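Local coordinates for NS3-like protein (Alongshan virus, PDB 6M40) that probably unwinds RNA with energy from nucleoside triphosphate hydrolysis, as the helicase part of a flavivirus-like NS3 protein, at residues Tyr274-Lys282 with Tyr406-Arg414. Residues are numbered along the deposited sequence; the frame is centred on the assembly and turned at random.
Sequences YLVTAVGTK and YFNDARWER
Gly280 and Asn408 form a single beta bridge between the tip of a beta hairpin, strands 264-276 and 281-287, and the loop that follows helix 393-404. This hairpin belongs to the mixed sheet of the NS3-like helicase, and the bridge joins its end to the C-terminal part of the modelled chain. Asn408 N donates to Val279 O at 2.9 Å. Thr281 N in turn donates to Asn408 O at 2.9 Å.

Followed outward from CB, the side chain of Phe407 turns in against the hairpin because CG stands anti to the backbone N (chi1 -161°). Gly280 CA lies over one ring face, 3.8 Å from the centroid and offset toward the rim on the CD1-CE1 side, in a CH-pi contact; CG is a little farther from it than CD1 and CE1. CE1 also has Val276 CG1 at the ring edge, 4.2 Å away; CZ, at the tip, and CE2 meet Thr281 CG2. Leu331 and Ala354 also touch this side chain, so the ring lies between the hairpin and helices 328-339 and 349-357.

Farther along, Arg411 CG rests over the centre of the Tyr274 ring, 3.6 Å from its centroid, while the guanidinium plane is turned 47° from the ring. The bend at chi3 (-67°) brings the guanidinium group back to Asp409: NE bonds to OD1 on its syn side, and NH2 makes a salt bridge with OD2. Outside the two segments, Glu332 is a second acidic partner of NH2, and Thr378 OG1 hydrogen-bonds Asp409 OD2. A type I turn begins at Asp409, and within it Ala410 N donates to Thr281 OG1 at 2.8 Å.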
loop_
_atom_site.group_PDB
_atom_site.type_symbol
_atom_site.label_atom_id
_atom_site.label_comp_id
_atom_site.label_asym_id
_atom_site.label_seq_id
_atom_site.Cartn_x
_atom_site.Cartn_y
_atom_site.Cartn_z
ATOM N N TYR A 274 4.248 12.183 -3.749
ATOM C CA TYR A 274 3.881 13.584 -3.599
ATOM C C TYR A 274 4.195 13.991 -2.162
ATOM O O TYR A 274 3.993 13.209 -1.228
ATOM C CB TYR A 274 2.409 13.816 -3.932
ATOM C CG TYR A 274 2.130 13.921 -5.425
ATOM C CD1 TYR A 274 2.425 15.087 -6.118
ATOM C CD2 TYR A 274 1.576 12.857 -6.140
ATOM C CE1 TYR A 274 2.175 15.197 -7.484
ATOM C CE2 TYR A 274 1.324 12.960 -7.496
ATOM C CZ TYR A 274 1.627 14.133 -8.163
ATOM O OH TYR A 274 1.382 14.250 -9.512
ATOM N N LEU A 275 4.729 15.203 -1.993
ATOM C CA LEU A 275 5.224 15.676 -0.703
ATOM C C LEU A 275 4.610 17.032 -0.382
ATOM O O LEU A 275 4.323 17.825 -1.282
ATOM C CB LEU A 275 6.774 15.791 -0.690
ATOM C CG LEU A 275 7.529 14.483 -0.922
ATOM C CD1 LEU A 275 9.043 14.650 -1.082
ATOM C CD2 LEU A 275 7.236 13.529 0.234
ATOM N N VAL A 276 4.422 17.303 0.909
ATOM C CA VAL A 276 3.859 18.577 1.355
ATOM C C VAL A 276 4.970 19.620 1.416
ATOM O O VAL A 276 6.004 19.400 2.058
ATOM C CB VAL A 276 3.178 18.422 2.725
ATOM C CG1 VAL A 276 2.524 19.737 3.127
ATOM C CG2 VAL A 276 2.165 17.296 2.713
ATOM N N THR A 277 4.744 20.775 0.782
ATOM C CA THR A 277 5.805 21.753 0.573
ATOM C C THR A 277 5.547 23.105 1.237
ATOM O O THR A 277 6.333 24.026 1.034
ATOM C CB THR A 277 6.034 21.978 -0.929
ATOM O OG1 THR A 277 4.956 22.755 -1.458
ATOM C CG2 THR A 277 6.102 20.660 -1.659
ATOM N N ALA A 278 4.455 23.254 1.985
ATOM C CA ALA A 278 4.126 24.483 2.711
ATOM C C ALA A 278 3.322 25.468 1.868
ATOM O O ALA A 278 2.700 26.377 2.417
ATOM C CB ALA A 278 5.384 25.172 3.254
ATOM N N VAL A 279 3.360 25.330 0.545
ATOM C CA VAL A 279 2.413 26.003 -0.333
ATOM C C VAL A 279 1.381 25.044 -0.887
ATOM O O VAL A 279 0.465 25.479 -1.595
ATOM C CB VAL A 279 3.126 26.725 -1.491
ATOM C CG1 VAL A 279 2.393 28.030 -1.832
ATOM C CG2 VAL A 279 4.578 26.977 -1.164
ATOM N N GLY A 280 1.494 23.764 -0.591
ATOM C CA GLY A 280 0.660 22.748 -1.196
ATOM C C GLY A 280 1.420 21.435 -1.284
ATOM O O GLY A 280 2.087 21.031 -0.307
ATOM N N THR A 281 1.332 20.767 -2.427
ATOM C CA THR A 281 2.083 19.544 -2.667
ATOM C C THR A 281 2.826 19.641 -3.991
ATOM O O THR A 281 2.412 20.361 -4.908
ATOM C CB THR A 281 1.193 18.289 -2.712
ATOM O OG1 THR A 281 0.396 18.297 -3.906
ATOM C CG2 THR A 281 0.297 18.184 -1.497
ATOM N N LYS A 282 3.919 18.890 -4.082
ATOM C CA LYS A 282 4.691 18.754 -5.309
ATOM C C LYS A 282 5.108 17.298 -5.467
ATOM O O LYS A 282 5.288 16.579 -4.482
ATOM C CB LYS A 282 5.928 19.672 -5.306
ATOM C CG LYS A 282 5.595 21.156 -5.224
ATOM C CD LYS A 282 6.776 22.040 -5.623
ATOM C CE LYS A 282 6.741 23.400 -4.921
ATOM N NZ LYS A 282 8.116 23.906 -4.653
ATOM N N TYR A 406 -4.069 29.040 -0.504
ATOM C CA TYR A 406 -3.105 28.649 0.523
ATOM C C TYR A 406 -2.566 27.234 0.357
ATOM O O TYR A 406 -1.391 27.002 0.645
ATOM C CB TYR A 406 -3.695 28.800 1.949
ATOM C CG TYR A 406 -5.144 28.381 2.124
ATOM C CD1 TYR A 406 -6.172 29.201 1.692
ATOM C CD2 TYR A 406 -5.477 27.185 2.752
ATOM C CE1 TYR A 406 -7.483 28.844 1.848
ATOM C CE2 TYR A 406 -6.803 26.815 2.918
ATOM C CZ TYR A 406 -7.799 27.653 2.463
ATOM O OH TYR A 406 -9.123 27.320 2.609
ATOM N N PHE A 407 -3.380 26.277 -0.083
ATOM C CA PHE A 407 -2.903 24.916 -0.313
ATOM C C PHE A 407 -3.135 24.540 -1.766
ATOM O O PHE A 407 -4.281 24.363 -2.193
ATOM C CB PHE A 407 -3.591 23.914 0.605
ATOM C CG PHE A 407 -2.849 22.621 0.744
ATOM C CD1 PHE A 407 -1.724 22.547 1.542
ATOM C CD2 PHE A 407 -3.277 21.479 0.085
ATOM C CE1 PHE A 407 -1.033 21.363 1.683
ATOM C CE2 PHE A 407 -2.596 20.286 0.228
ATOM C CZ PHE A 407 -1.470 20.228 1.029
ATOM N N ASN A 408 -2.045 24.390 -2.509
ATOM C CA ASN A 408 -2.096 24.042 -3.922
ATOM C C ASN A 408 -1.751 22.561 -4.044
ATOM O O ASN A 408 -0.587 22.183 -4.154
ATOM C CB ASN A 408 -1.141 24.925 -4.709
ATOM C CG ASN A 408 -1.284 24.746 -6.195
ATOM O OD1 ASN A 408 -2.284 24.223 -6.676
ATOM N ND2 ASN A 408 -0.283 25.190 -6.937
ATOM N N ASP A 409 -2.782 21.720 -4.024
ATOM C CA ASP A 409 -2.587 20.293 -4.220
ATOM C C ASP A 409 -2.248 20.039 -5.680
ATOM O O ASP A 409 -3.057 20.315 -6.572
ATOM C CB ASP A 409 -3.834 19.514 -3.817
ATOM C CG ASP A 409 -3.511 18.125 -3.319
ATOM O OD1 ASP A 409 -2.444 17.594 -3.697
ATOM O OD2 ASP A 409 -4.318 17.572 -2.540
ATOM N N ALA A 410 -1.049 19.514 -5.927
ATOM C CA ALA A 410 -0.607 19.231 -7.289
ATOM C C ALA A 410 -1.129 17.908 -7.808
ATOM O O ALA A 410 -0.764 17.493 -8.926
ATOM C CB ALA A 410 0.918 19.264 -7.355
ATOM N N ARG A 411 -1.982 17.256 -7.023
ATOM C CA ARG A 411 -2.687 16.040 -7.455
ATOM C C ARG A 411 -4.041 16.330 -8.103
ATOM O O ARG A 411 -4.688 15.386 -8.626
ATOM C CB ARG A 411 -2.885 15.111 -6.274
ATOM C CG ARG A 411 -1.572 14.580 -5.736
ATOM C CD ARG A 411 -1.768 13.744 -4.522
ATOM N NE ARG A 411 -2.256 14.610 -3.440
ATOM C CZ ARG A 411 -3.123 14.245 -2.490
ATOM N NH1 ARG A 411 -3.623 13.003 -2.472
ATOM N NH2 ARG A 411 -3.519 15.106 -1.543
ATOM N N TRP A 412 -4.421 17.618 -8.128
ATOM C CA TRP A 412 -5.606 18.056 -8.860
ATOM C C TRP A 412 -5.348 18.202 -10.371
ATOM O O TRP A 412 -6.222 18.682 -11.139
ATOM C CB TRP A 412 -6.126 19.372 -8.275
ATOM C CG TRP A 412 -6.696 19.240 -6.872
ATOM C CD1 TRP A 412 -6.853 18.086 -6.141
ATOM C CD2 TRP A 412 -7.184 20.307 -6.035
ATOM N NE1 TRP A 412 -7.413 18.378 -4.913
ATOM C CE2 TRP A 412 -7.623 19.728 -4.825
ATOM C CE3 TRP A 412 -7.295 21.696 -6.195
ATOM C CZ2 TRP A 412 -8.155 20.486 -3.784
ATOM C CZ3 TRP A 412 -7.822 22.444 -5.163
ATOM C CH2 TRP A 412 -8.244 21.838 -3.971
ATOM N N GLU A 413 -4.147 17.814 -10.815
ATOM C CA GLU A 413 -3.781 17.749 -12.227
ATOM C C GLU A 413 -3.485 16.315 -12.647
ATOM O O GLU A 413 -4.196 15.757 -13.494
ATOM C CB GLU A 413 -2.565 18.647 -12.511
ATOM C CG GLU A 413 -2.625 20.020 -11.841
ATOM C CD GLU A 413 -1.249 20.590 -11.524
ATOM O OE1 GLU A 413 -0.261 19.824 -11.504
ATOM O OE2 GLU A 413 -1.156 21.812 -11.285
ATOM N N ARG A 414 -2.471 15.696 -12.053
ATOM C CA ARG A 414 -2.054 14.345 -12.394
ATOM C C ARG A 414 -1.789 13.533 -11.130
ATOM O O ARG A 414 -2.716 12.964 -10.547
ATOM C CB ARG A 414 -0.805 14.390 -13.277
ATOM C CG ARG A 414 -1.066 15.070 -14.608
ATOM C CD ARG A 414 0.193 15.483 -15.352
ATOM N NE ARG A 414 -0.157 16.272 -16.531
ATOM C CZ ARG A 414 0.719 16.783 -17.389
ATOM N NH1 ARG A 414 2.021 16.593 -17.215
ATOM N NH2 ARG A 414 0.288 17.487 -18.429
#